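Local atomic coordinates of esterase D (Lactobacillus rhamnosus, PDB entry 3DKR), a protein that probably hydrolyses carboxylic esters, as an esterase of the alpha/beta hydrolase fold that works through a catalytic triad. Residues P55-H60 and W78-A83; L28-G33 and F98-G103; V63-I68 and S152-Q157. All coordinates share one frame; numbering follows the deposited sequence.

Contact 1: P55-H60 and W78-A83; sequences PLFSGH and WAESSA
F57 and S58 face E80 and S81 across a meeting of turn and helix: the chain leaving strand 51-54 folds into a type II beta turn from F57 to H60, beside the middle of helix 74-89. The backbones stay apart, the nearest CA atoms being those of F57 and E80 at 6.9 Å, so side chains bridge the gap. G59 occupies the third position of the turn, where its positive phi would press a side chain against the preceding carbonyl, and H60 N closes the turn onto F57 O.

E80 spans the distance. Its chain runs extended, with CD anti to CA (chi2 170°), which carries the carboxylate across to the start of the turn. OE1 takes S58 N on its syn lone pair at 2.8 Å, in a fairly straight bond (163° at the hydrogen). OE2 accepts from S58 OG at 2.5 Å, also on the syn side but somewhat out of the carboxylate plane. A single serine thus supplies both donors, backbone and hydroxyl, to one acid. An alanine in place of E80 would probably leave S58 N and S58 OG without their acceptor and the turn less firmly tied to the helix.

The F57 ring presents its edge to oxygens lying near its plane: CD1 is 3.7 Å from E80 OE1, and CE1 is 3.3 Å from S81 OG. The ring and carboxylate planes are 16° apart. S81 OG is itself hydrogen-bonded to W77 O within the same helix. The carbonyl oxygen of S58 accepts from H60 ND1 and from W77 NE1.

The chemistry is that of a charged acceptor matched by two donors, which would help keep E80 ionised, while the weakly positive C-H rim of F57 suits the oxygens beside it.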
ATOM      1  N   PRO A  55       6.308  -2.638   7.511  1.00 14.75           N
ATOM      2  CA  PRO A  55       6.875  -1.438   8.139  1.00 15.33           C
ATOM      3  C   PRO A  55       5.824  -0.389   8.467  1.00 15.52           C
ATOM      4  O   PRO A  55       4.702  -0.458   7.973  1.00 14.97           O
ATOM      5  CB  PRO A  55       7.844  -0.903   7.079  1.00 15.55           C
ATOM      6  CG  PRO A  55       7.310  -1.399   5.781  1.00 15.65           C
ATOM      7  CD  PRO A  55       6.677  -2.745   6.083  1.00 15.77           C
ATOM      8  N   LEU A  56       6.228   0.602   9.256  1.00 16.26           N
ATOM      9  CA  LEU A  56       5.403   1.753   9.586  1.00 16.80           C
ATOM     10  C   LEU A  56       5.949   2.984   8.865  1.00 16.09           C
ATOM     11  O   LEU A  56       7.128   3.306   8.998  1.00 16.66           O
ATOM     12  CB  LEU A  56       5.453   2.003  11.090  1.00 16.69           C
ATOM     13  CG  LEU A  56       4.789   3.266  11.614  1.00 17.17           C
ATOM     14  CD1 LEU A  56       3.299   3.289  11.353  1.00 16.93           C
ATOM     15  CD2 LEU A  56       5.108   3.433  13.126  1.00 18.87           C
ATOM     16  N   PHE A  57       5.091   3.690   8.134  1.00 15.77           N
ATOM     17  CA  PHE A  57       5.532   4.880   7.427  1.00 15.60           C
ATOM     18  C   PHE A  57       5.676   6.056   8.384  1.00 16.15           C
ATOM     19  O   PHE A  57       4.858   6.226   9.287  1.00 16.08           O
ATOM     20  CB  PHE A  57       4.575   5.238   6.290  1.00 16.05           C
ATOM     21  CG  PHE A  57       4.707   4.350   5.064  1.00 15.03           C
ATOM     22  CD1 PHE A  57       5.950   4.016   4.540  1.00 16.62           C
ATOM     23  CD2 PHE A  57       3.572   3.875   4.411  1.00 17.46           C
ATOM     24  CE1 PHE A  57       6.059   3.216   3.395  1.00 16.92           C
ATOM     25  CE2 PHE A  57       3.689   3.070   3.263  1.00 16.06           C
ATOM     26  CZ  PHE A  57       4.925   2.755   2.765  1.00 17.10           C
ATOM     27  N   SER A  58       6.711   6.865   8.173  1.00 16.72           N
ATOM     28  CA  SER A  58       6.933   8.040   9.022  1.00 17.13           C
ATOM     29  C   SER A  58       5.666   8.868   9.137  1.00 17.39           C
ATOM     30  O   SER A  58       4.939   9.086   8.156  1.00 16.78           O
ATOM     31  CB  SER A  58       8.068   8.909   8.498  1.00 18.13           C
ATOM     32  OG  SER A  58       9.321   8.361   8.864  1.00 19.64           O
ATOM     33  N   GLY A  59       5.427   9.357  10.353  1.00 17.54           N
ATOM     34  CA  GLY A  59       4.317  10.265  10.615  1.00 17.65           C
ATOM     35  C   GLY A  59       3.028   9.546  10.926  1.00 17.95           C
ATOM     36  O   GLY A  59       2.097  10.148  11.442  1.00 19.06           O
ATOM     37  N   HIS A  60       2.944   8.264  10.568  1.00 17.25           N
ATOM     38  CA  HIS A  60       1.749   7.468  10.818  1.00 17.75           C
ATOM     39  C   HIS A  60       1.831   6.765  12.168  1.00 18.59           C
ATOM     40  O   HIS A  60       2.898   6.665  12.778  1.00 19.53           O
ATOM     41  CB  HIS A  60       1.564   6.422   9.699  1.00 17.42           C
ATOM     42  CG  HIS A  60       1.159   7.010   8.377  1.00 16.82           C
ATOM     43  ND1 HIS A  60       2.012   7.768   7.602  1.00 16.78           N
ATOM     44  CD2 HIS A  60      -0.007   6.938   7.696  1.00 16.47           C
ATOM     45  CE1 HIS A  60       1.377   8.148   6.500  1.00 16.03           C
ATOM     46  NE2 HIS A  60       0.152   7.654   6.529  1.00 15.12           N
ATOM     47  N   TRP A  78       9.285   6.502   0.481  1.00 15.82           N
ATOM     48  CA  TRP A  78       9.997   5.726  -0.540  1.00 16.16           C
ATOM     49  C   TRP A  78      11.284   5.123   0.031  1.00 16.28           C
ATOM     50  O   TRP A  78      11.568   3.938  -0.169  1.00 16.25           O
ATOM     51  CB  TRP A  78      10.274   6.588  -1.775  1.00 16.83           C
ATOM     52  CG  TRP A  78      11.178   5.973  -2.814  1.00 16.67           C
ATOM     53  CD1 TRP A  78      12.260   6.559  -3.385  1.00 17.69           C
ATOM     54  CD2 TRP A  78      11.065   4.667  -3.416  1.00 16.82           C
ATOM     55  NE1 TRP A  78      12.837   5.718  -4.306  1.00 18.63           N
ATOM     56  CE2 TRP A  78      12.130   4.546  -4.341  1.00 16.55           C
ATOM     57  CE3 TRP A  78      10.181   3.599  -3.264  1.00 17.38           C
ATOM     58  CZ2 TRP A  78      12.328   3.398  -5.112  1.00 18.26           C
ATOM     59  CZ3 TRP A  78      10.384   2.437  -4.042  1.00 16.95           C
ATOM     60  CH2 TRP A  78      11.451   2.356  -4.943  1.00 17.79           C
ATOM     61  N   ALA A  79      12.069   5.911   0.755  1.00 16.44           N
ATOM     62  CA  ALA A  79      13.266   5.355   1.409  1.00 16.25           C
ATOM     63  C   ALA A  79      12.891   4.200   2.362  1.00 16.74           C
ATOM     64  O   ALA A  79      13.593   3.188   2.450  1.00 17.54           O
ATOM     65  CB  ALA A  79      14.003   6.443   2.192  1.00 16.74           C
ATOM     66  N   GLU A  80      11.790   4.358   3.081  1.00 16.48           N
ATOM     67  CA  GLU A  80      11.355   3.333   4.038  1.00 15.96           C
ATOM     68  C   GLU A  80      10.930   2.054   3.309  1.00 15.94           C
ATOM     69  O   GLU A  80      11.232   0.944   3.750  1.00 15.76           O
ATOM     70  CB  GLU A  80      10.243   3.876   4.942  1.00 16.16           C
ATOM     71  CG  GLU A  80      10.798   4.935   5.904  1.00 16.71           C
ATOM     72  CD  GLU A  80       9.763   5.730   6.709  1.00 17.09           C
ATOM     73  OE1 GLU A  80       8.585   5.840   6.312  1.00 16.41           O
ATOM     74  OE2 GLU A  80      10.150   6.252   7.790  1.00 20.19           O
ATOM     75  N   SER A  81      10.245   2.220   2.187  1.00 15.84           N
ATOM     76  CA  SER A  81       9.799   1.069   1.385  1.00 16.08           C
ATOM     77  C   SER A  81      10.994   0.337   0.803  1.00 15.62           C
ATOM     78  O   SER A  81      11.046  -0.901   0.806  1.00 16.61           O
ATOM     79  CB  SER A  81       8.899   1.532   0.239  1.00 16.11           C
ATOM     80  OG  SER A  81       7.741   2.218   0.693  1.00 16.35           O
ATOM     81  N   SER A  82      11.952   1.096   0.297  1.00 15.83           N
ATOM     82  CA  SER A  82      13.175   0.534  -0.282  0.50 15.69           C
ATOM     83  C   SER A  82      13.973  -0.247   0.769  1.00 16.09           C
ATOM     84  O   SER A  82      14.527  -1.334   0.503  1.00 16.82           O
ATOM     85  CB  SER A  82      14.034   1.664  -0.860  0.50 16.21           C
ATOM     86  OG  SER A  82      13.350   2.369  -1.890  0.50 15.63           O
ATOM     87  N   ALA A  83      14.081   0.332   1.961  1.00 15.96           N
ATOM     88  CA  ALA A  83      14.764  -0.340   3.069  1.00 16.11           C
ATOM     89  C   ALA A  83      14.064  -1.641   3.454  1.00 16.13           C
ATOM     90  O   ALA A  83      14.707  -2.651   3.796  1.00 16.77           O
ATOM     91  CB  ALA A  83      14.852   0.597   4.292  1.00 17.34           C
TER

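Contact 2: L28-G33 and F98-G103; sequences LHAYTG and FGLSLG. With ACT (acetate ion), chain B.
L28 and G99 form a parallel bridge between the ends of strands 23-28 and 94-99, and the tight part of the contact begins there. F98 O accepts from L28 N at 2.8 Å, and L100 N returns a bond to L28 O, which it meets almost head-on. Just beyond, the start of helix 101-113 is pressed onto the same strand end: L28 CB lies 3.5 Å from G103 CA, closer than carbons usually pack. A side chain on G103 would collide with L28 O and H29 O, and one on G99 would run into G103. Both glycines belong to the G-x-S-x-G sequence of the nucleophile elbow, and here their smallness lets strand, turn and helix come together. G103 N adds a weak bond to H29 O.

Toward Y31 the fit is looser. A30 CB and L100 CD1 touch at 4.0 Å, as do Y31 CB and L102 CD2. With CG anti to its backbone N (chi1 -175°), Y31 sends its ring away from the elbow, and its OH bonds to Q165 of helix 155-178. Into this side fits an acetate, probably from the crystallisation liquor. Its O receives Y31 N at 2.8 Å and L102 N at 2.9 Å, while OXT takes S101 N; H226 NE2 also binds the ion.

S101, the predicted nucleophile, has helical backbone angles (phi -62°, psi -53°) in place of the strained ones usual at such an elbow, and its OG bonds to S125 O. Two backbone N-H groups converging on one oxygen, the second from the residue after the nucleophile, match the oxyanion hole of alpha/beta hydrolases. The bound acetate is consistent with a site built to stabilise negative charge on the carbonyl oxygen of an ester under attack.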
ATOM      1  N   LEU A  28       2.956  -2.891   2.253  1.00 14.38           N
ATOM      2  CA  LEU A  28       3.090  -1.436   2.426  1.00 14.06           C
ATOM      3  C   LEU A  28       1.712  -0.791   2.600  1.00 13.86           C
ATOM      4  O   LEU A  28       0.829  -0.933   1.755  1.00 13.67           O
ATOM      5  CB  LEU A  28       3.839  -0.827   1.242  1.00 14.30           C
ATOM      6  CG  LEU A  28       5.226  -1.430   1.025  1.00 13.84           C
ATOM      7  CD1 LEU A  28       5.887  -0.843  -0.221  1.00 15.18           C
ATOM      8  CD2 LEU A  28       6.146  -1.207   2.251  1.00 15.41           C
ATOM      9  N   HIS A  29       1.528  -0.097   3.722  1.00 13.87           N
ATOM     10  CA  HIS A  29       0.185   0.277   4.162  1.00 13.81           C
ATOM     11  C   HIS A  29      -0.416   1.519   3.479  1.00 14.40           C
ATOM     12  O   HIS A  29       0.171   2.076   2.549  1.00 13.57           O
ATOM     13  CB  HIS A  29       0.123   0.345   5.703  1.00 14.59           C
ATOM     14  CG  HIS A  29       0.896   1.463   6.342  1.00 15.03           C
ATOM     15  ND1 HIS A  29       0.459   2.779   6.337  1.00 15.75           N
ATOM     16  CD2 HIS A  29       2.009   1.439   7.116  1.00 15.05           C
ATOM     17  CE1 HIS A  29       1.297   3.515   7.050  1.00 16.92           C
ATOM     18  NE2 HIS A  29       2.248   2.729   7.530  1.00 16.04           N
ATOM     19  N   ALA A  30      -1.597   1.915   3.959  1.00 14.92           N
ATOM     20  CA  ALA A  30      -2.365   3.028   3.381  1.00 15.24           C
ATOM     21  C   ALA A  30      -2.007   4.385   3.964  1.00 15.67           C
ATOM     22  O   ALA A  30      -1.499   4.485   5.079  1.00 15.96           O
ATOM     23  CB  ALA A  30      -3.843   2.777   3.594  1.00 15.85           C
ATOM     24  N   TYR A  31      -2.320   5.432   3.203  1.00 15.54           N
ATOM     25  CA  TYR A  31      -2.226   6.802   3.704  1.00 15.93           C
ATOM     26  C   TYR A  31      -3.259   6.966   4.832  1.00 16.31           C
ATOM     27  O   TYR A  31      -4.420   6.604   4.671  1.00 16.99           O
ATOM     28  CB  TYR A  31      -2.535   7.759   2.576  1.00 15.66           C
ATOM     29  CG  TYR A  31      -2.366   9.226   2.876  1.00 16.35           C
ATOM     30  CD1 TYR A  31      -1.172   9.724   3.367  1.00 16.62           C
ATOM     31  CD2 TYR A  31      -3.383  10.122   2.575  1.00 17.02           C
ATOM     32  CE1 TYR A  31      -1.010  11.084   3.610  1.00 15.81           C
ATOM     33  CE2 TYR A  31      -3.231  11.478   2.803  1.00 17.27           C
ATOM     34  CZ  TYR A  31      -2.045  11.958   3.309  1.00 16.58           C
ATOM     35  OH  TYR A  31      -1.888  13.321   3.523  1.00 18.17           O
ATOM     36  N   THR A  32      -2.789   7.523   5.950  1.00 16.96           N
ATOM     37  CA  THR A  32      -3.486   7.573   7.247  1.00 17.17           C
ATOM     38  C   THR A  32      -3.627   6.204   7.917  1.00 17.12           C
ATOM     39  O   THR A  32      -4.145   6.103   9.039  1.00 17.99           O
ATOM     40  CB  THR A  32      -4.881   8.257   7.198  1.00 17.78           C
ATOM     41  OG1 THR A  32      -5.880   7.376   6.646  1.00 18.22           O
ATOM     42  CG2 THR A  32      -4.824   9.565   6.434  1.00 19.48           C
ATOM     43  N   GLY A  33      -3.152   5.150   7.256  1.00 16.14           N
ATOM     44  CA  GLY A  33      -3.215   3.810   7.822  1.00 16.79           C
ATOM     45  C   GLY A  33      -2.029   3.498   8.698  1.00 16.23           C
ATOM     46  O   GLY A  33      -1.387   4.392   9.277  1.00 16.20           O
ATOM     47  N   PHE A  98       3.810  -5.783  -2.033  1.00 13.92           N
ATOM     48  CA  PHE A  98       2.451  -5.307  -2.328  1.00 13.94           C
ATOM     49  C   PHE A  98       2.121  -4.127  -1.435  1.00 13.66           C
ATOM     50  O   PHE A  98       2.676  -3.995  -0.356  1.00 14.24           O
ATOM     51  CB  PHE A  98       1.396  -6.384  -2.041  1.00 14.20           C
ATOM     52  CG  PHE A  98       1.643  -7.700  -2.725  1.00 14.57           C
ATOM     53  CD1 PHE A  98       1.229  -7.904  -4.039  1.00 14.92           C
ATOM     54  CD2 PHE A  98       2.210  -8.758  -2.031  1.00 14.33           C
ATOM     55  CE1 PHE A  98       1.429  -9.121  -4.662  1.00 15.52           C
ATOM     56  CE2 PHE A  98       2.438  -9.969  -2.658  1.00 15.37           C
ATOM     57  CZ  PHE A  98       2.021 -10.151  -3.963  1.00 15.08           C
ATOM     58  N   GLY A  99       1.161  -3.320  -1.865  1.00 14.22           N
ATOM     59  CA  GLY A  99       0.675  -2.228  -1.030  1.00 14.01           C
ATOM     60  C   GLY A  99      -0.727  -1.793  -1.359  1.00 14.31           C
ATOM     61  O   GLY A  99      -1.298  -2.213  -2.368  1.00 15.06           O
ATOM     62  N   LEU A 100      -1.291  -0.964  -0.473  1.00 13.75           N
ATOM     63  CA  LEU A 100      -2.595  -0.322  -0.703  1.00 14.23           C
ATOM     64  C   LEU A 100      -2.392   0.885  -1.636  1.00 14.46           C
ATOM     65  O   LEU A 100      -1.486   0.836  -2.474  1.00 14.01           O
ATOM     66  CB  LEU A 100      -3.283   0.018   0.628  1.00 14.59           C
ATOM     67  CG  LEU A 100      -3.970  -1.223   1.216  1.00 15.18           C
ATOM     68  CD1 LEU A 100      -4.124  -1.126   2.744  1.00 15.90           C
ATOM     69  CD2 LEU A 100      -5.322  -1.452   0.546  1.00 17.05           C
ATOM     70  N   SER A 101      -3.234   1.923  -1.612  1.00 14.50           N
ATOM     71  CA  SER A 101      -3.042   2.976  -2.640  1.00 14.75           C
ATOM     72  C   SER A 101      -1.669   3.647  -2.493  1.00 14.83           C
ATOM     73  O   SER A 101      -0.887   3.701  -3.448  1.00 15.32           O
ATOM     74  CB  SER A 101      -4.165   4.019  -2.660  1.00 14.97           C
ATOM     75  OG  SER A 101      -5.405   3.477  -3.083  1.00 15.71           O
ATOM     76  N   LEU A 102      -1.369   4.125  -1.296  1.00 14.29           N
ATOM     77  CA  LEU A 102      -0.088   4.775  -1.042  1.00 14.14           C
ATOM     78  C   LEU A 102       1.056   3.766  -1.136  1.00 14.34           C
ATOM     79  O   LEU A 102       1.979   3.932  -1.936  1.00 14.42           O
ATOM     80  CB  LEU A 102      -0.096   5.461   0.330  1.00 14.99           C
ATOM     81  CG  LEU A 102       1.226   6.116   0.709  1.00 14.57           C
ATOM     82  CD1 LEU A 102       1.551   7.338  -0.168  1.00 16.12           C
ATOM     83  CD2 LEU A 102       1.193   6.492   2.190  1.00 16.70           C
ATOM     84  N   GLY A 103       0.989   2.709  -0.328  1.00 13.82           N
ATOM     85  CA  GLY A 103       2.020   1.670  -0.341  1.00 13.97           C
ATOM     86  C   GLY A 103       2.229   1.111  -1.737  1.00 13.65           C
ATOM     87  O   GLY A 103       3.350   0.748  -2.103  1.00 15.03           O
TER
HETATM   88  C   ACT B 245      -4.568   4.248   0.769  1.00 16.17           C
HETATM   89  O   ACT B 245      -3.346   4.586   0.748  1.00 15.32           O
HETATM   90  OXT ACT B 245      -4.888   3.080   0.408  1.00 16.25           O
HETATM   91  CH3 ACT B 245      -5.636   5.204   1.223  1.00 16.79           C

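Contact 3: V63-I68 and S152-Q157; sequences VEPLDI and SDESTQ
The N-terminal ends of two helices, 66-71 and 155-178, come together here through E64, L66 and E154. The second helix belongs to the helical insertion between strands 119-122 and 187-192, the place where many alpha/beta hydrolases carry a cap, so the contact joins the loop region after strand 51-54 to that insertion.

E64 acts as a capping residue. Its chain bends at chi2 (49°), turning the carboxylate back so that OE2 accepts from L66 N at 3.0 Å on its anti lone pair. Across the interface E154, at the N-cap position of its own helix, reaches over with an extended chain, and its OE2 comes to 2.5 Å from E64 OE2. Two bare carboxylates would repel at such a separation, so one of the acids probably holds a proton. The two carboxylate planes are turned 48° from each other. E154 OE1 has a partner in N146 ND2 of helix 134-149, and it also comes to 3.5 Å from P65 CD.

L66 carries the apolar part of the contact with its two methyl groups. It meets E154 tip to tip, CD1 standing 3.2 Å from OE2, while its other branch crosses the side chain of Q157 at about a right angle and touches CB with CD2 at 4.0 Å. A branched aliphatic side chain suits a place that is partly covered, between an acid and the methylene part of a glutamine. Just before the N-cap residue E154, D153 makes an Asx turn, its OD1 accepting from S155 N at 2.8 Å and from S155 OG at 2.7 Å.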
ATOM      1  N   VAL A  63      -0.652   9.457  17.939  1.00 25.81           N
ATOM      2  CA  VAL A  63      -1.860  10.063  18.479  1.00 26.99           C
ATOM      3  C   VAL A  63      -2.188  11.407  17.792  1.00 26.81           C
ATOM      4  O   VAL A  63      -3.297  11.927  17.932  1.00 28.19           O
ATOM      5  CB  VAL A  63      -1.709  10.247  20.019  1.00 27.32           C
ATOM      6  CG1 VAL A  63      -0.741  11.376  20.352  1.00 28.49           C
ATOM      7  CG2 VAL A  63      -3.057  10.476  20.665  1.00 28.52           C
ATOM      8  N   GLU A  64      -1.236  11.941  17.027  1.00 25.55           N
ATOM      9  CA  GLU A  64      -1.351  13.273  16.452  1.00 24.62           C
ATOM     10  C   GLU A  64      -1.471  13.177  14.911  1.00 23.89           C
ATOM     11  O   GLU A  64      -0.452  13.017  14.230  1.00 22.40           O
ATOM     12  CB  GLU A  64      -0.118  14.095  16.842  1.00 24.89           C
ATOM     13  CG  GLU A  64      -0.055  15.483  16.241  1.00 25.14           C
ATOM     14  CD  GLU A  64      -1.343  16.236  16.433  1.00 25.78           C
ATOM     15  OE1 GLU A  64      -1.586  16.710  17.565  1.00 26.55           O
ATOM     16  OE2 GLU A  64      -2.120  16.346  15.464  1.00 24.54           O
ATOM     17  N   PRO A  65      -2.699  13.293  14.366  1.00 23.87           N
ATOM     18  CA  PRO A  65      -2.863  13.215  12.904  1.00 23.65           C
ATOM     19  C   PRO A  65      -1.998  14.179  12.088  1.00 22.98           C
ATOM     20  O   PRO A  65      -1.639  13.862  10.958  1.00 22.67           O
ATOM     21  CB  PRO A  65      -4.345  13.523  12.696  1.00 24.16           C
ATOM     22  CG  PRO A  65      -4.991  13.104  13.984  1.00 25.03           C
ATOM     23  CD  PRO A  65      -4.001  13.462  15.038  1.00 24.37           C
ATOM     24  N   LEU A  66      -1.653  15.334  12.650  1.00 21.93           N
ATOM     25  CA  LEU A  66      -0.768  16.278  11.967  1.00 21.33           C
ATOM     26  C   LEU A  66       0.623  15.710  11.710  1.00 20.75           C
ATOM     27  O   LEU A  66       1.311  16.177  10.800  1.00 21.01           O
ATOM     28  CB  LEU A  66      -0.671  17.593  12.748  1.00 22.23           C
ATOM     29  CG  LEU A  66      -1.963  18.396  12.738  1.00 23.78           C
ATOM     30  CD1 LEU A  66      -1.877  19.579  13.709  1.00 25.94           C
ATOM     31  CD2 LEU A  66      -2.316  18.876  11.329  1.00 26.22           C
ATOM     32  N   ASP A  67       1.045  14.718  12.500  1.00 19.78           N
ATOM     33  CA  ASP A  67       2.345  14.071  12.283  1.00 20.03           C
ATOM     34  C   ASP A  67       2.467  13.480  10.881  1.00 18.93           C
ATOM     35  O   ASP A  67       3.571  13.458  10.310  1.00 19.06           O
ATOM     36  CB  ASP A  67       2.586  12.961  13.291  1.00 19.97           C
ATOM     37  CG  ASP A  67       2.885  13.485  14.692  1.00 21.58           C
ATOM     38  OD1 ASP A  67       3.140  14.708  14.865  1.00 21.57           O
ATOM     39  OD2 ASP A  67       2.884  12.645  15.613  1.00 22.82           O
ATOM     40  N   ILE A  68       1.353  13.011  10.335  1.00 18.40           N
ATOM     41  CA  ILE A  68       1.348  12.462   8.961  1.00 18.18           C
ATOM     42  C   ILE A  68       1.779  13.544   8.002  1.00 18.00           C
ATOM     43  O   ILE A  68       2.580  13.319   7.078  1.00 17.71           O
ATOM     44  CB  ILE A  68      -0.055  11.939   8.554  1.00 18.28           C
ATOM     45  CG1 ILE A  68      -0.441  10.724   9.412  1.00 17.75           C
ATOM     46  CG2 ILE A  68      -0.089  11.599   7.062  1.00 18.98           C
ATOM     47  CD1 ILE A  68      -1.909  10.371   9.403  1.00 18.65           C
ATOM     48  N   SER A 152      -8.386  18.407  20.870  1.00 33.73           N
ATOM     49  CA  SER A 152      -9.205  19.389  20.178  1.00 33.82           C
ATOM     50  C   SER A 152      -9.149  19.188  18.668  1.00 33.53           C
ATOM     51  O   SER A 152      -8.224  18.559  18.138  1.00 33.38           O
ATOM     52  CB  SER A 152      -8.738  20.799  20.520  1.00 33.96           C
ATOM     53  OG  SER A 152      -7.376  20.958  20.171  1.00 35.46           O
ATOM     54  N   ASP A 153     -10.150  19.746  17.994  1.00 32.91           N
ATOM     55  CA  ASP A 153     -10.296  19.664  16.541  1.00 32.80           C
ATOM     56  C   ASP A 153      -9.149  20.384  15.811  1.00 32.40           C
ATOM     57  O   ASP A 153      -8.721  21.472  16.216  1.00 32.35           O
ATOM     58  CB  ASP A 153     -11.663  20.258  16.173  1.00 32.76           C
ATOM     59  CG  ASP A 153     -11.953  20.212  14.693  1.00 33.14           C
ATOM     60  OD1 ASP A 153     -11.282  20.946  13.928  1.00 32.33           O
ATOM     61  OD2 ASP A 153     -12.891  19.474  14.310  1.00 32.85           O
ATOM     62  N   GLU A 154      -8.657  19.771  14.733  1.00 31.91           N
ATOM     63  CA  GLU A 154      -7.491  20.282  14.008  1.00 31.53           C
ATOM     64  C   GLU A 154      -7.778  20.591  12.545  1.00 31.35           C
ATOM     65  O   GLU A 154      -6.847  20.793  11.759  1.00 30.89           O
ATOM     66  CB  GLU A 154      -6.364  19.256  14.060  1.00 31.68           C
ATOM     67  CG  GLU A 154      -5.947  18.866  15.445  1.00 32.20           C
ATOM     68  CD  GLU A 154      -4.844  17.851  15.403  1.00 31.70           C
ATOM     69  OE1 GLU A 154      -5.083  16.752  14.872  1.00 32.71           O
ATOM     70  OE2 GLU A 154      -3.744  18.162  15.875  1.00 31.39           O
ATOM     71  N   SER A 155      -9.056  20.654  12.184  1.00 30.57           N
ATOM     72  CA  SER A 155      -9.440  20.834  10.789  1.00 30.24           C
ATOM     73  C   SER A 155      -8.715  22.009  10.119  1.00 30.06           C
ATOM     74  O   SER A 155      -8.338  21.916   8.955  1.00 30.06           O
ATOM     75  CB  SER A 155     -10.959  20.979  10.665  1.00 30.25           C
ATOM     76  OG  SER A 155     -11.445  22.009  11.503  1.00 29.29           O
ATOM     77  N   THR A 156      -8.492  23.102  10.844  1.00 29.83           N
ATOM     78  CA  THR A 156      -7.879  24.287  10.247  1.00 29.30           C
ATOM     79  C   THR A 156      -6.422  24.048   9.842  1.00 29.36           C
ATOM     80  O   THR A 156      -6.012  24.402   8.737  1.00 28.69           O
ATOM     81  CB  THR A 156      -7.985  25.515  11.185  1.00 29.90           C
ATOM     82  OG1 THR A 156      -9.352  25.691  11.580  1.00 29.78           O
ATOM     83  CG2 THR A 156      -7.496  26.780  10.489  1.00 29.02           C
ATOM     84  N   GLN A 157      -5.642  23.444  10.729  1.00 28.93           N
ATOM     85  CA  GLN A 157      -4.259  23.095  10.401  1.00 29.37           C
ATOM     86  C   GLN A 157      -4.226  22.011   9.316  1.00 28.25           C
ATOM     87  O   GLN A 157      -3.378  22.045   8.422  1.00 28.63           O
ATOM     88  CB  GLN A 157      -3.484  22.648  11.655  1.00 30.07           C
ATOM     89  CG  GLN A 157      -2.958  23.806  12.516  1.00 33.36           C
ATOM     90  CD  GLN A 157      -1.584  24.329  12.062  1.00 36.71           C
ATOM     91  OE1 GLN A 157      -1.485  25.324  11.338  1.00 40.33           O
ATOM     92  NE2 GLN A 157      -0.523  23.650  12.487  1.00 39.39           N
TER

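How the contacts relate
Contact 2 is wholly buried near the centre of the chain, contact 1 is partly buried, and contact 3 lies on the surface about 22 Å from that centre. Their chemistry follows: backbone bonds and glycines at the core, a carboxylate tied to a serine midway, and two close acids with an exposed glutamine outside. Contacts 1 and 2 share a border, since F57 N lies 3.1 Å from H29 NE2, probably hydrogen-bonded, and H60 NE2 pairs with T32 N. I68 links contact 3 inward, packing on Y31, T32, G59 and H60. Through these residues the loops after strands 23-28 and 51-54 connect the predicted active site with the surface helices.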